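Local coordinates for protection of telomeres protein 1 (PDB 5USB) that binds single-stranded telomeric DNA to protect the 3' overhang and regulate telomerase, here represented by its Pot1pC OB-fold domain, at residues Leu5-Thr10 against Asp37-Glu42; Cys15-Gln20 against Lys90-Lys95. The protein carries 1 engineered substitution. All blocks are in the same frame, centred on the assembly; numbering follows the deposited sequence.

How the contacts relate
Both contacts belong to one OB-fold domain, and their centres lie about 11 Å apart. Contact 2 joins strand 14-26 to the region where strand 86-90 gives way to strand 92-96. Contact 1 ties the segment ahead of strand 14-26 to the loop leaving strand 31-36. Side chains of 5-10 lie against contact 2: Leu6 CD2 is 3.7 Å from Phe17 CD2, and Ile9 CG2 is 3.9 Å from Cys15 SG. Thr10 O and Thr94 OG1, 2.8 Å apart, make a probable hydrogen bond. The nucleic acid is met directly in contact 2, through Lys95; the nearest atom of contact 1 is about 10 Å from it.

Contact 1. Residues Leu5-Thr10 against Asp37-Glu42; sequences LLSQIT and DYTENE
Asn41 reaches from its loop into the turn at Leu5-Gln8 and the residue after it, with CG anti to the backbone N (chi1 -169°). Its CB and CG each pass 3.8 Å from Leu6 O, and at the tip ND2 divides its two N-H groups between Leu6 O (2.9 Å) and Ile9 O (3.0 Å). Both acceptors lie in the amide plane, which fixes its rotation. The other tip atom, OD1, has a water 2.6 Å away and also accepts from the backbone N of Leu43. Asp37 grips the start of the same turn: Leu6 N gives a nearly straight 2.8 Å bond to Asp37 OD2, arriving from above the carboxylate plane. Thr39 steadies that carboxylate, its OG1 donating to the syn lone pair of Asp37 OD1 at 2.6 Å. Thr39 OG1 in turn accepts a weak bond from Ser7 N. A carboxylate and a hydroxyl oxygen thus take the N-H groups of Leu6 and Ser7, and an amide the carbonyls of Leu6 and Ile9, tying the lead-in to strand 14-26, first of the OB barrel, to the loop leaving strand 31-36. Arg134 of helix 129-138 touches Leu5 and Thr39; Ile9 and Asn41 reach Leu102 of strand 102-106.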
# COMPACT_ATOMS: atom_id res chain seq x y z
N LEU A 5 0.04 1.27 12.03
CA LEU A 5 -0.46 2.29 11.13
C LEU A 5 0.64 2.67 10.14
O LEU A 5 1.84 2.55 10.44
CB LEU A 5 -0.90 3.55 11.88
CG LEU A 5 -2.06 3.27 12.84
CD1 LEU A 5 -2.44 4.58 13.48
CD2 LEU A 5 -3.27 2.61 12.20
N LEU A 6 0.24 3.15 8.96
CA LEU A 6 1.26 3.47 7.97
C LEU A 6 2.15 4.60 8.44
O LEU A 6 3.31 4.70 8.02
CB LEU A 6 0.63 3.76 6.62
CG LEU A 6 0.26 2.49 5.85
CD1 LEU A 6 -0.40 2.96 4.54
CD2 LEU A 6 1.46 1.57 5.58
N SER A 7 1.65 5.48 9.32
CA SER A 7 2.49 6.53 9.87
C SER A 7 3.61 6.00 10.75
O SER A 7 4.58 6.74 11.01
CB SER A 7 1.62 7.47 10.68
OG SER A 7 1.07 6.75 11.77
N GLN A 8 3.50 4.76 11.20
CA GLN A 8 4.47 4.15 12.11
C GLN A 8 5.51 3.31 11.40
O GLN A 8 6.49 2.89 12.04
CB GLN A 8 3.73 3.29 13.14
CG GLN A 8 2.74 4.07 13.98
CD GLN A 8 1.85 3.19 14.84
OE1 GLN A 8 1.41 2.09 14.43
NE2 GLN A 8 1.57 3.67 16.05
N ILE A 9 5.34 3.02 10.11
CA ILE A 9 6.31 2.14 9.48
C ILE A 9 7.57 2.92 9.13
O ILE A 9 7.58 4.13 8.89
CB ILE A 9 5.72 1.41 8.26
CG1 ILE A 9 5.38 2.35 7.13
CG2 ILE A 9 4.50 0.61 8.68
CD1 ILE A 9 5.08 1.60 5.87
N THR A 10 8.67 2.22 9.15
CA THR A 10 9.98 2.80 8.87
C THR A 10 10.66 1.96 7.83
O THR A 10 10.22 0.85 7.51
CB THR A 10 10.83 2.86 10.15
OG1 THR A 10 10.98 1.53 10.65
CG2 THR A 10 10.17 3.74 11.22
N ASP A 37 -3.79 4.48 4.64
CA ASP A 37 -4.75 4.35 5.74
C ASP A 37 -5.12 5.72 6.29
O ASP A 37 -5.66 5.82 7.40
CB ASP A 37 -4.23 3.40 6.83
CG ASP A 37 -3.02 3.91 7.55
OD1 ASP A 37 -2.59 5.05 7.28
OD2 ASP A 37 -2.53 3.17 8.46
N TYR A 38 -4.83 6.76 5.51
CA TYR A 38 -5.11 8.16 5.84
C TYR A 38 -4.33 8.60 7.07
O TYR A 38 -4.80 9.43 7.86
CB TYR A 38 -6.62 8.37 5.98
CG TYR A 38 -7.27 8.29 4.62
CD1 TYR A 38 -7.22 9.38 3.77
CD2 TYR A 38 -7.87 7.11 4.18
CE1 TYR A 38 -7.76 9.34 2.53
CE2 TYR A 38 -8.42 7.05 2.89
CZ TYR A 38 -8.33 8.20 2.09
OH TYR A 38 -8.86 8.23 0.82
N THR A 39 -3.12 8.06 7.25
CA THR A 39 -2.15 8.55 8.22
C THR A 39 -0.89 8.94 7.46
O THR A 39 -0.53 8.33 6.46
CB THR A 39 -1.83 7.54 9.37
OG1 THR A 39 -1.05 6.45 8.87
CG2 THR A 39 -3.12 7.01 10.04
N GLU A 40 -0.24 10.00 7.91
CA GLU A 40 0.88 10.62 7.20
C GLU A 40 2.21 10.02 7.61
O GLU A 40 2.41 9.72 8.78
CB GLU A 40 0.86 12.11 7.52
CG GLU A 40 1.77 12.96 6.76
CD GLU A 40 1.55 14.42 7.11
OE1 GLU A 40 0.75 14.68 8.04
OE2 GLU A 40 2.13 15.27 6.44
N ASN A 41 3.10 9.82 6.64
CA ASN A 41 4.45 9.34 6.89
C ASN A 41 5.45 10.24 6.20
O ASN A 41 5.35 10.45 4.99
CB ASN A 41 4.61 7.91 6.39
CG ASN A 41 5.89 7.27 6.85
OD1 ASN A 41 6.98 7.78 6.62
ND2 ASN A 41 5.77 6.13 7.49
N GLU A 42 6.43 10.75 6.95
CA GLU A 42 7.33 11.74 6.40
C GLU A 42 8.20 11.24 5.26
O GLU A 42 8.79 12.07 4.56
CB GLU A 42 8.22 12.31 7.52
CG GLU A 42 9.20 11.34 8.12
CD GLU A 42 10.14 11.99 9.13
OE1 GLU A 42 9.77 13.05 9.68
OE2 GLU A 42 11.25 11.46 9.36
O HOH W 1 8.97 6.83 8.04

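Contact 2. Residues Cys15-Gln20 against Lys90-Lys95; sequences CSFYAQ and KNVRTK. With nucleotides of chain B.
Asn91 takes a left-handed backbone conformation (phi 61°, psi 36°), while Ser16 holds OG beside its own backbone N, anti to the carbonyl carbon (chi1 -57°). The first turns the chain through a corner; the second places Ser16 OG to receive Asn91 N at 3.0 Å in a fairly straight bond. Next to it, Cys15 and Val92 form an antiparallel hydrogen-bonded pair. Cys15 N donates to Val92 O at 2.8 Å, and Val92 N returns a more bent bond to Cys15 O at 2.9 Å; both donors lie in the plane of the carbonyl they meet. The side chains of this pair share one face of the sheet. Val92 CG2 stands 3.9 Å from Phe17 CE2, approaching the ring obliquely, and 4.2 Å from Cys15 SG. The sulfur itself lies in plane at the edge of the Phe17 ring and also packs on Thr94 CG2. Asn91 OD1 bonds to Arg14 NH1, and Thr94 OG1, besides its link to Thr10 O, bonds to Gln13 N. Farther along, the Lys95 chain, bent at its outer torsions, carries NZ to O6 of DG2 of chain B in a short 2.5 Å hydrogen bond; Glu103 OE2 forms a long, weak ion pair with the same ammonium. Asn91 and Val92 both facing Cys15 make a G1 beta bulge. It lies where strand 14-26 meets the 86-96 region, the antiparallel pairing of strands 1 and 4 in the OB-fold barrel, and the strand running on from it presents Lys95 to a guanine of the bound strand.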
# COMPACT_ATOMS: atom_id res chain seq x y z
N CYS A 15 6.62 -5.41 8.16
CA CYS A 15 5.48 -4.83 8.83
C CYS A 15 4.20 -5.42 8.26
O CYS A 15 4.20 -6.12 7.24
CB CYS A 15 5.49 -3.31 8.72
SG CYS A 15 5.41 -2.75 7.01
N SER A 16 3.11 -5.15 8.97
CA SER A 16 1.77 -5.55 8.60
C SER A 16 0.80 -4.41 8.81
O SER A 16 0.90 -3.69 9.81
CB SER A 16 1.33 -6.76 9.44
OG SER A 16 2.23 -7.84 9.30
N PHE A 17 -0.17 -4.26 7.90
CA PHE A 17 -1.10 -3.14 7.99
C PHE A 17 -2.34 -3.41 7.17
O PHE A 17 -2.34 -4.22 6.25
CB PHE A 17 -0.44 -1.82 7.55
CG PHE A 17 0.19 -1.87 6.19
CD1 PHE A 17 -0.56 -1.62 5.06
CD2 PHE A 17 1.55 -2.11 6.06
CE1 PHE A 17 0.02 -1.67 3.81
CE2 PHE A 17 2.15 -2.14 4.80
CZ PHE A 17 1.37 -1.92 3.68
N TYR A 18 -3.39 -2.67 7.50
CA TYR A 18 -4.63 -2.58 6.74
C TYR A 18 -4.58 -1.28 5.94
O TYR A 18 -4.09 -0.26 6.44
CB TYR A 18 -5.84 -2.55 7.68
CG TYR A 18 -6.13 -3.87 8.36
CD1 TYR A 18 -7.02 -4.74 7.79
CD2 TYR A 18 -5.55 -4.20 9.57
CE1 TYR A 18 -7.31 -5.94 8.38
CE2 TYR A 18 -5.82 -5.40 10.18
CZ TYR A 18 -6.70 -6.26 9.59
OH TYR A 18 -7.00 -7.49 10.19
N ALA A 19 -5.11 -1.30 4.73
CA ALA A 19 -5.08 -0.09 3.91
C ALA A 19 -6.16 -0.16 2.85
O ALA A 19 -6.70 -1.23 2.53
CB ALA A 19 -3.72 0.08 3.27
N GLN A 20 -6.46 1.00 2.29
CA GLN A 20 -7.34 1.11 1.14
C GLN A 20 -6.51 1.38 -0.12
O GLN A 20 -5.56 2.16 -0.10
CB GLN A 20 -8.36 2.23 1.33
CG GLN A 20 -9.42 2.17 0.25
CD GLN A 20 -10.59 3.09 0.48
OE1 GLN A 20 -10.46 4.15 1.08
NE2 GLN A 20 -11.74 2.72 -0.09
N LYS A 90 0.60 -8.50 5.16
CA LYS A 90 1.20 -9.14 6.32
C LYS A 90 2.65 -9.46 6.03
O LYS A 90 2.97 -10.03 4.98
CB LYS A 90 0.43 -10.41 6.70
CG LYS A 90 -0.90 -10.11 7.32
CD LYS A 90 -1.69 -11.37 7.64
CE LYS A 90 -3.08 -11.04 8.08
NZ LYS A 90 -3.98 -12.23 8.02
N ASN A 91 3.53 -9.00 6.91
CA ASN A 91 4.95 -9.34 6.90
C ASN A 91 5.63 -8.90 5.61
O ASN A 91 6.56 -9.54 5.13
CB ASN A 91 5.14 -10.84 7.15
CG ASN A 91 4.51 -11.26 8.44
OD1 ASN A 91 4.73 -10.62 9.46
ND2 ASN A 91 3.65 -12.28 8.40
N VAL A 92 5.22 -7.77 5.09
CA VAL A 92 5.84 -7.21 3.91
C VAL A 92 7.02 -6.35 4.31
O VAL A 92 7.15 -5.90 5.45
CB VAL A 92 4.81 -6.43 3.07
CG1 VAL A 92 3.73 -7.36 2.57
CG2 VAL A 92 4.20 -5.30 3.88
N ARG A 93 7.93 -6.23 3.38
CA ARG A 93 9.20 -5.58 3.55
C ARG A 93 9.15 -4.15 3.03
O ARG A 93 8.48 -3.87 2.03
CB ARG A 93 10.23 -6.39 2.77
CG ARG A 93 11.60 -6.00 2.97
CD ARG A 93 12.10 -6.42 4.31
NE ARG A 93 13.32 -5.68 4.48
CZ ARG A 93 14.03 -5.58 5.59
NH1 ARG A 93 13.68 -6.20 6.73
NH2 ARG A 93 15.10 -4.81 5.51
N THR A 94 9.80 -3.23 3.73
CA THR A 94 9.90 -1.87 3.23
C THR A 94 11.34 -1.55 2.84
O THR A 94 12.30 -2.17 3.31
CB THR A 94 9.45 -0.88 4.29
OG1 THR A 94 10.38 -0.94 5.38
CG2 THR A 94 8.09 -1.21 4.79
N LYS A 95 11.48 -0.58 1.96
CA LYS A 95 12.79 -0.11 1.53
C LYS A 95 12.66 1.35 1.17
O LYS A 95 11.58 1.95 1.25
CB LYS A 95 13.33 -0.92 0.35
CG LYS A 95 12.49 -0.86 -0.90
CD LYS A 95 13.12 -1.61 -2.05
CE LYS A 95 14.23 -0.82 -2.68
NZ LYS A 95 14.33 -1.13 -4.12
P DG B 2 16.55 -4.17 -12.80
OP1 DG B 2 16.98 -4.58 -14.15
OP2 DG B 2 17.51 -3.58 -11.85
O5' DG B 2 15.34 -3.15 -12.98
C5' DG B 2 14.26 -3.46 -13.85
C4' DG B 2 13.12 -2.51 -13.57
O4' DG B 2 12.33 -2.95 -12.45
C3' DG B 2 13.55 -1.11 -13.18
O3' DG B 2 13.84 -0.45 -14.39
C2' DG B 2 12.31 -0.59 -12.48
C1' DG B 2 11.78 -1.82 -11.77
N9 DG B 2 12.16 -1.92 -10.37
C8 DG B 2 13.13 -2.74 -9.87
N7 DG B 2 13.27 -2.65 -8.58
C5 DG B 2 12.35 -1.69 -8.21
C6 DG B 2 12.05 -1.16 -6.93
O6 DG B 2 12.53 -1.47 -5.84
N1 DG B 2 11.05 -0.19 -7.00
C2 DG B 2 10.41 0.20 -8.15
N2 DG B 2 9.47 1.13 -8.01
N3 DG B 2 10.69 -0.29 -9.35
C4 DG B 2 11.66 -1.22 -9.30